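Local coordinates for protein thiosulfate sulfurtransferase TUM1 (Saccharomyces cerevisiae, PDB 3UTN) that accepts persulfide sulfur from NFS1 and hands it on to UBA4 in the pathway for 2-thiolation of the wobble uridine of tRNAs, at residues T53-S58 against D120-F125; T69-P74 against L158-V163; D113-V118 against K141-N146; E221-I226 against W313-G318; K276-S281 against A298-V303. One frame throughout, in Å; residues are numbered along the deposited sequence.

How the interactions relate
Interactions 1 to 3 all belong to the N-terminal rhodanese domain, while 4 and 5 belong to the C-terminal one that carries C282. Interaction 3 is strand pairing in a buried sheet, made of backbone bonds and apolar side chains. Interaction 1, also buried, joins loops following two strands of that sheet, one of them the 115-119 strand of interaction 3. Interaction 2 lies at the surface and relies on an arginine; it meets interaction 1 through R121 NH1 and P71 O, and interaction 3 where I73 packs on L145. Interaction 5 repeats the beta-alpha-beta theme of interaction 3 with a single bridge, and interaction 4 is a small, mainly apolar contact of a loop with the last helix.

Interaction 1: T53-S58 against D120-F125; sequences TWYLPS and DRVGNF
T53 meets R121 through its hydroxyl: OG1 accepts the backbone N-H of R121 at 2.6 Å, in a bond bent to 132°, and is also hydrogen-bonded to D51. With OG1 beside its backbone N (chi1 -65°), the methyl CG2 is left to sit over one face of the Y55 ring. A valine here would probably leave the R121 N-H without its acceptor and D51 without its hydroxyl partner. W54 comes next, its CE3 rim 3.4 Å from CE1 of F125; the two rings meet edge to edge with planes only 18° apart. Both segments are loops following neighbouring parallel strands, 47-51 and 115-119, of the rhodanese fold, and 120-125 appears, from the matching strand order, to occupy the place of the persulfide-bearing loop in the C-terminal domain. D120 holds this loop in shape: OD1 takes G123 N at 2.6 Å, an Asx motif, while OD2 takes F125 N through its syn lone pair. Y55 slides past V122, whose CG2 lies at the ring edge 3.5 Å from CE1, and its OH rests 3.2 Å from CD of R121 while bonding to D66. L56 crosses F125 at about a right angle, CG 3.8 Å from CZ.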
# COMPACT_ATOMS: atom_id res chain seq x y z
N THR A 53 -5.70 8.27 -3.70
CA THR A 53 -5.09 8.41 -4.99
C THR A 53 -3.80 9.17 -4.85
O THR A 53 -3.73 10.22 -4.21
CB THR A 53 -6.00 9.10 -6.00
OG1 THR A 53 -7.12 8.27 -6.24
CG2 THR A 53 -5.27 9.31 -7.30
N TRP A 54 -2.78 8.58 -5.41
CA TRP A 54 -1.50 9.19 -5.43
C TRP A 54 -0.93 8.76 -6.73
O TRP A 54 -1.07 7.61 -7.13
CB TRP A 54 -0.68 8.70 -4.26
CG TRP A 54 0.71 9.24 -4.28
CD1 TRP A 54 1.18 10.39 -3.67
CD2 TRP A 54 1.86 8.67 -4.96
NE1 TRP A 54 2.52 10.56 -3.92
CE2 TRP A 54 2.98 9.56 -4.69
CE3 TRP A 54 2.07 7.53 -5.74
CZ2 TRP A 54 4.25 9.32 -5.20
CZ3 TRP A 54 3.35 7.30 -6.24
CH2 TRP A 54 4.42 8.17 -5.97
N TYR A 55 -0.29 9.70 -7.41
CA TYR A 55 0.21 9.44 -8.73
C TYR A 55 1.71 9.55 -8.75
O TYR A 55 2.28 10.29 -7.97
CB TYR A 55 -0.35 10.48 -9.69
CG TYR A 55 -1.83 10.41 -9.85
CD1 TYR A 55 -2.46 9.21 -10.20
CD2 TYR A 55 -2.62 11.54 -9.68
CE1 TYR A 55 -3.82 9.15 -10.37
CE2 TYR A 55 -3.98 11.48 -9.86
CZ TYR A 55 -4.58 10.29 -10.21
OH TYR A 55 -5.92 10.23 -10.37
N LEU A 56 2.34 8.78 -9.62
CA LEU A 56 3.73 9.02 -9.93
C LEU A 56 3.77 10.40 -10.55
O LEU A 56 2.99 10.67 -11.46
CB LEU A 56 4.25 7.98 -10.91
CG LEU A 56 4.38 6.56 -10.39
CD1 LEU A 56 4.99 5.68 -11.46
CD2 LEU A 56 5.22 6.53 -9.12
N PRO A 57 4.63 11.28 -10.02
CA PRO A 57 4.80 12.61 -10.61
C PRO A 57 5.02 12.54 -12.12
O PRO A 57 4.58 13.43 -12.84
CB PRO A 57 6.04 13.14 -9.91
CG PRO A 57 5.94 12.53 -8.55
CD PRO A 57 5.39 11.15 -8.77
N SER A 58 5.66 11.47 -12.58
CA SER A 58 5.87 11.25 -14.02
C SER A 58 4.55 11.28 -14.80
O SER A 58 4.53 11.64 -15.97
CB SER A 58 6.59 9.93 -14.27
OG SER A 58 5.83 8.83 -13.78
N ASP A 120 -8.13 4.20 -4.72
CA ASP A 120 -7.38 5.20 -5.42
C ASP A 120 -7.82 5.13 -6.86
O ASP A 120 -8.51 4.19 -7.26
CB ASP A 120 -5.88 4.98 -5.24
CG ASP A 120 -5.39 3.67 -5.78
OD1 ASP A 120 -6.00 3.12 -6.72
OD2 ASP A 120 -4.38 3.17 -5.27
N ARG A 121 -7.44 6.13 -7.64
CA ARG A 121 -7.89 6.20 -9.01
C ARG A 121 -7.05 5.36 -9.93
O ARG A 121 -7.43 5.11 -11.07
CB ARG A 121 -7.91 7.64 -9.48
CG ARG A 121 -8.88 8.45 -8.68
CD ARG A 121 -8.85 9.91 -9.06
NE ARG A 121 -9.78 10.63 -8.20
CZ ARG A 121 -11.10 10.62 -8.36
NH1 ARG A 121 -11.65 9.94 -9.35
NH2 ARG A 121 -11.86 11.29 -7.52
N VAL A 122 -5.90 4.92 -9.44
CA VAL A 122 -4.98 4.17 -10.28
C VAL A 122 -5.41 2.71 -10.33
O VAL A 122 -5.50 2.12 -11.40
CB VAL A 122 -3.54 4.30 -9.78
CG1 VAL A 122 -2.60 3.43 -10.61
CG2 VAL A 122 -3.11 5.75 -9.85
N GLY A 123 -5.69 2.16 -9.17
CA GLY A 123 -6.09 0.77 -9.07
C GLY A 123 -5.12 0.06 -8.17
O GLY A 123 -4.12 -0.48 -8.62
N ASN A 124 -5.41 0.09 -6.88
CA ASN A 124 -4.58 -0.60 -5.90
C ASN A 124 -3.14 -0.21 -6.02
O ASN A 124 -2.25 -1.05 -6.05
CB ASN A 124 -4.75 -2.09 -6.04
CG ASN A 124 -6.10 -2.53 -5.61
OD1 ASN A 124 -6.58 -2.08 -4.57
ND2 ASN A 124 -6.74 -3.39 -6.38
N PHE A 125 -2.94 1.09 -6.10
CA PHE A 125 -1.63 1.62 -6.29
C PHE A 125 -1.18 2.24 -4.99
O PHE A 125 -0.22 1.78 -4.39
CB PHE A 125 -1.66 2.64 -7.41
CG PHE A 125 -0.32 3.18 -7.76
CD1 PHE A 125 -0.02 4.50 -7.51
CD2 PHE A 125 0.64 2.36 -8.35
CE1 PHE A 125 1.23 5.02 -7.84
CE2 PHE A 125 1.89 2.87 -8.68
CZ PHE A 125 2.18 4.20 -8.42

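Interaction 2: T69-P74 against L158-V163; sequences TKPRIP and LDSSKV
R72 and S161 make the tight centre of this contact. The guanidinium meets the carbonyl of S161 end-on, NH1 at 2.5 Å and NH2 at 2.7 Å from the same O, which lies in the guanidinium plane. A bend at chi3 (60°) brings the group round beside D159, where NH1 also forms a salt bridge to OD2 at 2.8 Å, a weak bond with the two planes 77° apart. CG2 of V163 sits 3.5 Å above the centre of one guanidinium face, and F67 adds its carbonyl to NH2 and its ring in a cation-pi contact, so the charged plate is fixed from rim and face. The backbones close in: R72 and D159 form a single antiparallel bridge, a hydrogen-bonded pair, and D159 OD1 accepts from S161 N in an Asx turn. Towards T69 the contact is looser. Here K162 runs obliquely past T69, CD 3.7 Å from CB, and a water donates to both T69 O and S160 O. Two helices border the pair: V163 packs on F67 and L68 of helix 63-69, and L158 and I73 lean on F148 and Y151 of helix 148-153, with 69-74 running on towards strand 77-78.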
# COMPACT_ATOMS: atom_id res chain seq x y z
N THR A 69 -12.18 16.97 -8.22
CA THR A 69 -12.87 17.33 -9.44
C THR A 69 -13.26 16.13 -10.26
O THR A 69 -14.01 16.25 -11.20
CB THR A 69 -12.01 18.25 -10.32
OG1 THR A 69 -10.87 17.53 -10.77
CG2 THR A 69 -11.54 19.45 -9.51
N LYS A 70 -12.73 14.96 -9.91
CA LYS A 70 -13.11 13.75 -10.59
C LYS A 70 -14.00 12.93 -9.68
O LYS A 70 -13.91 13.04 -8.45
CB LYS A 70 -11.89 12.96 -11.04
CG LYS A 70 -11.18 13.60 -12.22
CD LYS A 70 -9.98 12.78 -12.65
CE LYS A 70 -9.31 13.38 -13.87
NZ LYS A 70 -8.82 14.76 -13.59
N PRO A 71 -14.89 12.12 -10.28
CA PRO A 71 -15.86 11.45 -9.45
C PRO A 71 -15.19 10.66 -8.34
O PRO A 71 -14.15 10.04 -8.54
CB PRO A 71 -16.58 10.53 -10.43
CG PRO A 71 -16.44 11.23 -11.74
CD PRO A 71 -15.05 11.77 -11.70
N ARG A 72 -15.77 10.74 -7.16
CA ARG A 72 -15.25 9.99 -6.05
C ARG A 72 -16.37 9.11 -5.58
O ARG A 72 -17.52 9.30 -5.96
CB ARG A 72 -14.78 10.92 -4.94
CG ARG A 72 -15.89 11.66 -4.22
CD ARG A 72 -15.36 12.92 -3.54
NE ARG A 72 -14.78 13.80 -4.54
CZ ARG A 72 -15.48 14.61 -5.32
NH1 ARG A 72 -16.80 14.70 -5.19
NH2 ARG A 72 -14.86 15.36 -6.21
N ILE A 73 -16.04 8.14 -4.75
CA ILE A 73 -17.07 7.42 -4.07
C ILE A 73 -17.70 8.44 -3.14
O ILE A 73 -16.99 9.20 -2.49
CB ILE A 73 -16.49 6.25 -3.27
CG1 ILE A 73 -15.69 5.33 -4.19
CG2 ILE A 73 -17.61 5.51 -2.57
CD1 ILE A 73 -15.20 4.06 -3.53
N PRO A 74 -19.04 8.50 -3.10
CA PRO A 74 -19.71 9.48 -2.26
C PRO A 74 -19.10 9.52 -0.86
O PRO A 74 -18.69 8.49 -0.34
CB PRO A 74 -21.14 8.94 -2.19
CG PRO A 74 -21.33 8.33 -3.54
CD PRO A 74 -20.01 7.69 -3.86
N LEU A 158 -21.05 7.16 -7.82
CA LEU A 158 -20.01 8.14 -7.81
C LEU A 158 -20.61 9.45 -7.39
O LEU A 158 -21.71 9.81 -7.79
CB LEU A 158 -19.38 8.27 -9.18
CG LEU A 158 -18.47 7.11 -9.55
CD1 LEU A 158 -18.00 7.26 -10.98
CD2 LEU A 158 -17.30 7.03 -8.59
N ASP A 159 -19.87 10.12 -6.53
CA ASP A 159 -20.09 11.51 -6.30
C ASP A 159 -19.23 12.18 -7.36
O ASP A 159 -18.00 12.25 -7.23
CB ASP A 159 -19.64 11.88 -4.89
CG ASP A 159 -19.60 13.36 -4.67
OD1 ASP A 159 -20.17 14.08 -5.51
OD2 ASP A 159 -18.99 13.80 -3.68
N SER A 160 -19.88 12.65 -8.42
CA SER A 160 -19.18 13.31 -9.51
C SER A 160 -19.14 14.80 -9.27
O SER A 160 -18.71 15.56 -10.12
CB SER A 160 -19.85 13.01 -10.84
OG SER A 160 -19.78 11.62 -11.13
N SER A 161 -19.58 15.22 -8.09
CA SER A 161 -19.58 16.62 -7.75
C SER A 161 -18.14 17.06 -7.57
O SER A 161 -17.29 16.30 -7.07
CB SER A 161 -20.36 16.89 -6.47
OG SER A 161 -19.59 16.49 -5.35
N LYS A 162 -17.86 18.27 -8.00
CA LYS A 162 -16.58 18.84 -7.73
C LYS A 162 -16.66 19.37 -6.32
O LYS A 162 -17.68 19.90 -5.91
CB LYS A 162 -16.25 19.91 -8.76
CG LYS A 162 -16.45 19.37 -10.17
CD LYS A 162 -15.32 19.74 -11.09
CE LYS A 162 -15.35 18.90 -12.35
NZ LYS A 162 -16.74 18.73 -12.86
N VAL A 163 -15.62 19.12 -5.55
CA VAL A 163 -15.61 19.58 -4.18
C VAL A 163 -14.38 20.44 -4.00
O VAL A 163 -13.48 20.44 -4.84
CB VAL A 163 -15.64 18.41 -3.17
CG1 VAL A 163 -16.99 17.71 -3.20
CG2 VAL A 163 -14.50 17.43 -3.40
O HOH W 1 -16.43 15.75 -11.54

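Interaction 3: D113-V118 against K141-N146; sequences DDILVV and KVYLLN. With DMS (dimethyl sulfoxide), chain B.
I115 pushes its CG2 methyl against the rim of the Y143 ring, 3.3 Å from CD2. On the same sheet face V117 spreads its methyls, CG2 against CB of Y143 and CG1 3.8 Å from CB of L145, filling the notch between them. L38 and F35 of helix 32-41 cover this side. Across the sheet V118 sits between V142 and L144, its CG2 4.0 Å from V142 CG1, with helix 127-136 packed over it in a beta-alpha-beta unit. A dimethyl sulfoxide, probably from the crystallisation liquor, lays C2 over one face of the Y143 ring while its O accepts from V142 N at 2.7 Å. K141 curls past CG1 of I115 to bring NZ 3.1 Å from D113 OD1, well above the carboxylate plane; D113 OD2 bonds to H45. The only salt bridge across the parallel pair lies at this partly exposed end; the buried middle relies on apolar packing and backbone bonds such as V118 N-H to Y143 O (178° at the hydrogen).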
# COMPACT_ATOMS: atom_id res chain seq x y z
N ASP A 113 -14.64 5.33 14.58
CA ASP A 113 -15.66 4.35 14.25
C ASP A 113 -15.93 4.25 12.75
O ASP A 113 -16.65 3.36 12.31
CB ASP A 113 -16.97 4.66 14.97
CG ASP A 113 -17.93 3.50 14.92
OD1 ASP A 113 -17.50 2.37 15.25
OD2 ASP A 113 -19.11 3.70 14.55
N ASP A 114 -15.36 5.17 11.98
CA ASP A 114 -15.58 5.18 10.55
C ASP A 114 -15.15 3.88 9.94
O ASP A 114 -14.08 3.36 10.25
CB ASP A 114 -14.80 6.30 9.88
CG ASP A 114 -15.38 7.65 10.15
OD1 ASP A 114 -16.55 7.73 10.57
OD2 ASP A 114 -14.67 8.64 9.91
N ILE A 115 -15.98 3.35 9.06
CA ILE A 115 -15.51 2.33 8.16
C ILE A 115 -14.82 3.09 7.05
O ILE A 115 -15.44 3.85 6.31
CB ILE A 115 -16.66 1.50 7.60
CG1 ILE A 115 -17.33 0.69 8.71
CG2 ILE A 115 -16.15 0.59 6.50
CD1 ILE A 115 -18.60 -0.01 8.29
N LEU A 116 -13.51 2.92 6.96
CA LEU A 116 -12.77 3.59 5.93
C LEU A 116 -12.67 2.65 4.78
O LEU A 116 -12.27 1.50 4.92
CB LEU A 116 -11.40 4.03 6.41
CG LEU A 116 -11.47 5.00 7.59
CD1 LEU A 116 -10.06 5.33 8.06
CD2 LEU A 116 -12.22 6.27 7.23
N VAL A 117 -13.09 3.12 3.62
CA VAL A 117 -12.98 2.31 2.46
C VAL A 117 -12.04 3.01 1.53
O VAL A 117 -12.37 4.02 0.91
CB VAL A 117 -14.34 2.02 1.81
CG1 VAL A 117 -14.12 1.18 0.57
CG2 VAL A 117 -15.25 1.30 2.80
N VAL A 118 -10.85 2.47 1.45
CA VAL A 118 -9.80 3.14 0.76
C VAL A 118 -9.84 2.74 -0.68
O VAL A 118 -10.08 1.59 -1.02
CB VAL A 118 -8.44 2.78 1.34
CG1 VAL A 118 -7.36 3.57 0.63
CG2 VAL A 118 -8.43 3.08 2.82
N LYS A 141 -11.93 -0.21 11.36
CA LYS A 141 -12.59 -0.74 10.19
C LYS A 141 -12.06 -0.07 8.96
O LYS A 141 -12.33 1.11 8.69
CB LYS A 141 -14.10 -0.60 10.32
CG LYS A 141 -14.67 -1.40 11.49
CD LYS A 141 -16.11 -1.03 11.80
CE LYS A 141 -16.24 0.40 12.32
NZ LYS A 141 -15.49 0.66 13.59
N VAL A 142 -11.27 -0.82 8.22
CA VAL A 142 -10.64 -0.30 7.05
C VAL A 142 -10.84 -1.31 5.95
O VAL A 142 -10.56 -2.50 6.11
CB VAL A 142 -9.14 -0.04 7.24
CG1 VAL A 142 -8.57 0.62 6.00
CG2 VAL A 142 -8.90 0.83 8.46
N TYR A 143 -11.32 -0.81 4.84
CA TYR A 143 -11.44 -1.62 3.68
C TYR A 143 -10.63 -1.00 2.61
O TYR A 143 -10.43 0.21 2.58
CB TYR A 143 -12.89 -1.71 3.25
CG TYR A 143 -13.71 -2.50 4.22
CD1 TYR A 143 -13.83 -3.88 4.10
CD2 TYR A 143 -14.36 -1.87 5.27
CE1 TYR A 143 -14.59 -4.61 4.99
CE2 TYR A 143 -15.12 -2.59 6.17
CZ TYR A 143 -15.23 -3.96 6.02
OH TYR A 143 -15.98 -4.68 6.92
N LEU A 144 -10.12 -1.86 1.75
CA LEU A 144 -9.47 -1.40 0.58
C LEU A 144 -10.45 -1.75 -0.49
O LEU A 144 -10.72 -2.92 -0.74
CB LEU A 144 -8.18 -2.16 0.37
CG LEU A 144 -7.45 -1.78 -0.90
CD1 LEU A 144 -7.14 -0.30 -0.84
CD2 LEU A 144 -6.20 -2.61 -1.04
N LEU A 145 -11.01 -0.72 -1.11
CA LEU A 145 -11.91 -0.96 -2.20
C LEU A 145 -11.10 -1.63 -3.27
O LEU A 145 -10.01 -1.17 -3.63
CB LEU A 145 -12.53 0.32 -2.73
CG LEU A 145 -13.50 0.07 -3.88
CD1 LEU A 145 -14.76 -0.61 -3.40
CD2 LEU A 145 -13.82 1.39 -4.54
N ASN A 146 -11.63 -2.73 -3.77
CA ASN A 146 -10.94 -3.46 -4.79
C ASN A 146 -11.74 -3.56 -6.09
O ASN A 146 -12.47 -4.51 -6.30
CB ASN A 146 -10.57 -4.85 -4.29
CG ASN A 146 -9.70 -5.57 -5.27
OD1 ASN A 146 -8.89 -4.95 -5.95
ND2 ASN A 146 -9.88 -6.88 -5.37
S DMS B . -10.96 -4.51 8.48
O DMS B . -10.72 -3.26 9.23
C1 DMS B . -11.17 -5.78 9.61
C2 DMS B . -12.54 -4.47 7.87
O HOH W 2 -13.46 2.08 12.38

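Interaction 4: E221-I226 against W313-G318; sequences EPRSDI and WVLKSG
I226 lays its CD1 methyl across L315, 3.3 Å from CG, tighter than the usual van der Waals contact of two carbons; the two side chains cross at about a right angle. Its other branch, CG2, is anti to the backbone N (chi1 -55° for CG1) and slides past V314, ending 3.6 Å from the CG2 methyl there. One isoleucine thus spans two successive residues on the helix, and it also touches W310 and T311 one turn earlier. Beside this apolar packing D225 sets its carboxylate against the leucine, OD2 3.6 Å from CD2 of L315. That carboxylate is held by R223 side-on: NE gives to the syn lone pair of OD1 at 2.9 Å, and NH2 gives to OD2 at 2.7 Å in a nearly straight bond of 174° that lies in the guanidinium plane. A leucine in place of R223 would probably leave the D225 carboxylate without its charged mate and free to turn away from L315. The arginine also touches T311 on the helix and P92 from the N-terminal rhodanese domain. The contact is small, and the loop side towards S224, a known phosphorylation site unmodified here, is exposed. What it joins is the closing helix 309-317 of the C-terminal rhodanese domain and the loop leading into strand 234-236, with R223's side chain about 10 Å from that of the catalytic C282.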
# COMPACT_ATOMS: atom_id res chain seq x y z
N GLU A 221 16.15 3.33 -10.86
CA GLU A 221 15.18 3.77 -9.88
C GLU A 221 14.55 5.06 -10.39
O GLU A 221 15.21 5.83 -11.07
CB GLU A 221 15.86 4.02 -8.54
CG GLU A 221 16.19 2.74 -7.80
CD GLU A 221 14.97 1.87 -7.60
OE1 GLU A 221 14.07 2.29 -6.86
OE2 GLU A 221 14.92 0.77 -8.18
N PRO A 222 13.26 5.29 -10.06
CA PRO A 222 12.65 6.56 -10.42
C PRO A 222 13.37 7.71 -9.71
O PRO A 222 13.15 8.86 -10.05
CB PRO A 222 11.22 6.43 -9.91
CG PRO A 222 11.26 5.35 -8.88
CD PRO A 222 12.32 4.41 -9.35
N ARG A 223 14.23 7.37 -8.75
CA ARG A 223 15.02 8.36 -8.03
C ARG A 223 16.40 8.52 -8.64
O ARG A 223 17.00 7.56 -9.12
CB ARG A 223 15.16 7.95 -6.57
CG ARG A 223 13.88 8.09 -5.77
CD ARG A 223 14.15 7.77 -4.32
NE ARG A 223 15.14 8.66 -3.71
CZ ARG A 223 14.86 9.63 -2.86
NH1 ARG A 223 13.60 9.87 -2.49
NH2 ARG A 223 15.83 10.37 -2.36
N SER A 224 16.90 9.75 -8.61
CA SER A 224 18.18 10.10 -9.23
C SER A 224 19.37 9.76 -8.35
O SER A 224 20.47 9.54 -8.86
CB SER A 224 18.20 11.59 -9.58
OG SER A 224 17.79 12.38 -8.47
N ASP A 225 19.15 9.73 -7.04
CA ASP A 225 20.22 9.50 -6.07
C ASP A 225 20.41 8.02 -5.78
O ASP A 225 21.36 7.63 -5.11
CB ASP A 225 19.91 10.26 -4.78
CG ASP A 225 18.57 9.87 -4.17
OD1 ASP A 225 17.65 9.47 -4.92
OD2 ASP A 225 18.43 9.98 -2.93
N ILE A 226 19.49 7.20 -6.30
CA ILE A 226 19.40 5.80 -5.94
C ILE A 226 19.66 4.92 -7.14
O ILE A 226 18.95 5.01 -8.14
CB ILE A 226 18.00 5.46 -5.37
CG1 ILE A 226 17.65 6.36 -4.18
CG2 ILE A 226 17.92 4.01 -4.92
CD1 ILE A 226 18.69 6.38 -3.09
N TRP A 313 17.00 1.73 1.84
CA TRP A 313 17.99 0.68 1.80
C TRP A 313 19.27 1.17 1.21
O TRP A 313 20.32 1.06 1.83
CB TRP A 313 17.51 -0.51 1.00
CG TRP A 313 18.57 -1.56 1.02
CD1 TRP A 313 19.49 -1.86 0.03
CD2 TRP A 313 18.91 -2.43 2.14
NE1 TRP A 313 20.33 -2.86 0.44
CE2 TRP A 313 20.03 -3.25 1.69
CE3 TRP A 313 18.39 -2.63 3.41
CZ2 TRP A 313 20.60 -4.21 2.50
CZ3 TRP A 313 18.97 -3.60 4.22
CH2 TRP A 313 20.06 -4.37 3.78
N VAL A 314 19.19 1.70 -0.00
CA VAL A 314 20.35 2.21 -0.71
C VAL A 314 21.01 3.33 0.05
O VAL A 314 22.22 3.30 0.30
CB VAL A 314 19.96 2.70 -2.11
CG1 VAL A 314 21.08 3.53 -2.72
CG2 VAL A 314 19.67 1.50 -2.98
N LEU A 315 20.20 4.31 0.45
CA LEU A 315 20.72 5.50 1.12
C LEU A 315 21.42 5.17 2.43
O LEU A 315 22.43 5.79 2.76
CB LEU A 315 19.60 6.51 1.35
CG LEU A 315 19.17 7.27 0.09
CD1 LEU A 315 17.97 8.15 0.37
CD2 LEU A 315 20.33 8.07 -0.48
N LYS A 316 20.90 4.19 3.15
CA LYS A 316 21.48 3.82 4.43
C LYS A 316 22.59 2.78 4.30
O LYS A 316 23.53 2.76 5.10
CB LYS A 316 20.40 3.32 5.39
CG LYS A 316 19.56 4.42 6.01
CD LYS A 316 18.67 3.85 7.10
CE LYS A 316 17.91 4.93 7.85
NZ LYS A 316 16.95 4.31 8.80
N SER A 317 22.49 1.92 3.29
CA SER A 317 23.39 0.76 3.16
C SER A 317 24.55 1.02 2.23
O SER A 317 25.62 0.44 2.39
CB SER A 317 22.62 -0.46 2.68
OG SER A 317 21.47 -0.68 3.47
N GLY A 318 24.33 1.87 1.23
CA GLY A 318 25.32 2.11 0.21
C GLY A 318 25.34 1.00 -0.82
O GLY A 318 24.65 -0.01 -0.67

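Interaction 5: K276-S281 against A298-V303; sequences KPTICS and AGVPNV. With DMS (dimethyl sulfoxide), chain E.
T278 and V303 pair as a single parallel bridge, where the two strands of a beta-alpha-beta unit, 278-281 and 303-306, start side by side, joined through helix 286-297; this is a rhodanese-fold crossover, and the first strand leads straight to the catalytic C282. The backbone N of T278 gives a nearly straight bond (175°) to N302 O at 2.7 Å, while V303 CA leans on T278 O in a CA-H...O contact. Their side chains point the same way, with T278 CG2 3.8 Å from CG1 of V303. The threonine hydroxyl, beside the backbone N (chi1 -65°), is hydrogen-bonded to N205 and to a water at 2.6 Å, and its OG1 rests 3.4 Å from CG1 of V300, which crosses it at about a right angle. On the solvent side N302, in a left-handed backbone conformation, packs CB 3.8 Å from CB of P277. A dimethyl sulfoxide, probably from the crystallisation liquor, lies against N302, P277 and P301. Inside, L295 and I291 of the helix cover C280, two residues before the catalytic C282; C280 SG meets CG1 of V303 at 3.5 Å.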
# COMPACT_ATOMS: atom_id res chain seq x y z
N LYS A 276 7.91 -19.16 6.23
CA LYS A 276 8.63 -17.93 6.51
C LYS A 276 7.69 -16.75 6.57
O LYS A 276 6.75 -16.67 5.77
CB LYS A 276 9.69 -17.67 5.44
CG LYS A 276 10.80 -18.69 5.41
CD LYS A 276 11.74 -18.40 4.25
CE LYS A 276 12.72 -19.54 4.06
NZ LYS A 276 13.65 -19.22 2.95
N PRO A 277 7.93 -15.82 7.51
CA PRO A 277 7.21 -14.56 7.43
C PRO A 277 7.66 -13.84 6.17
O PRO A 277 8.62 -14.27 5.51
CB PRO A 277 7.65 -13.80 8.68
CG PRO A 277 8.35 -14.79 9.54
CD PRO A 277 8.88 -15.84 8.63
N THR A 278 6.98 -12.77 5.82
CA THR A 278 7.27 -12.12 4.57
C THR A 278 7.56 -10.67 4.79
O THR A 278 6.97 -10.02 5.65
CB THR A 278 6.13 -12.35 3.56
OG1 THR A 278 6.07 -13.74 3.26
CG2 THR A 278 6.37 -11.58 2.27
N ILE A 279 8.51 -10.17 4.03
CA ILE A 279 8.78 -8.77 4.02
C ILE A 279 8.54 -8.30 2.61
O ILE A 279 9.00 -8.91 1.65
CB ILE A 279 10.21 -8.45 4.46
CG1 ILE A 279 10.38 -8.84 5.93
CG2 ILE A 279 10.51 -6.97 4.23
CD1 ILE A 279 11.81 -8.85 6.42
N CYS A 280 7.75 -7.25 2.51
CA CYS A 280 7.57 -6.59 1.25
C CYS A 280 8.26 -5.27 1.31
O CYS A 280 8.24 -4.58 2.33
CB CYS A 280 6.10 -6.43 0.93
SG CYS A 280 5.38 -8.06 0.65
N SER A 281 8.88 -4.93 0.20
CA SER A 281 9.52 -3.66 0.05
C SER A 281 9.25 -3.28 -1.38
O SER A 281 8.71 -4.06 -2.16
CB SER A 281 11.02 -3.80 0.30
OG SER A 281 11.57 -4.72 -0.62
N ALA A 298 -3.64 -13.49 -0.33
CA ALA A 298 -3.34 -14.88 -0.65
C ALA A 298 -3.19 -15.73 0.60
O ALA A 298 -2.94 -16.92 0.52
CB ALA A 298 -2.07 -14.95 -1.49
N GLY A 299 -3.35 -15.10 1.76
CA GLY A 299 -3.26 -15.79 3.03
C GLY A 299 -1.83 -15.98 3.47
O GLY A 299 -1.56 -16.75 4.38
N VAL A 300 -0.90 -15.28 2.82
CA VAL A 300 0.48 -15.28 3.28
C VAL A 300 0.50 -14.56 4.62
O VAL A 300 0.08 -13.41 4.71
CB VAL A 300 1.43 -14.61 2.27
CG1 VAL A 300 2.86 -14.63 2.79
CG2 VAL A 300 1.35 -15.29 0.91
N PRO A 301 0.95 -15.25 5.67
CA PRO A 301 0.92 -14.64 6.99
C PRO A 301 2.14 -13.79 7.25
O PRO A 301 3.15 -13.91 6.55
CB PRO A 301 0.91 -15.84 7.93
CG PRO A 301 1.58 -16.93 7.17
CD PRO A 301 1.44 -16.64 5.70
N ASN A 302 2.03 -12.93 8.26
CA ASN A 302 3.16 -12.20 8.80
C ASN A 302 3.95 -11.54 7.69
O ASN A 302 5.15 -11.74 7.53
CB ASN A 302 4.04 -13.12 9.63
CG ASN A 302 3.25 -13.81 10.72
OD1 ASN A 302 2.53 -13.16 11.48
ND2 ASN A 302 3.37 -15.12 10.79
N VAL A 303 3.21 -10.78 6.89
CA VAL A 303 3.81 -10.01 5.85
C VAL A 303 4.02 -8.65 6.46
O VAL A 303 3.10 -8.06 7.01
CB VAL A 303 2.91 -9.90 4.62
CG1 VAL A 303 3.68 -9.25 3.48
CG2 VAL A 303 2.44 -11.28 4.21
S DMS E . 5.66 -17.45 9.21
O DMS E . 5.13 -16.10 9.51
C1 DMS E . 5.32 -18.48 10.53
C2 DMS E . 4.68 -18.14 8.01
O HOH W 3 4.86 -15.16 5.09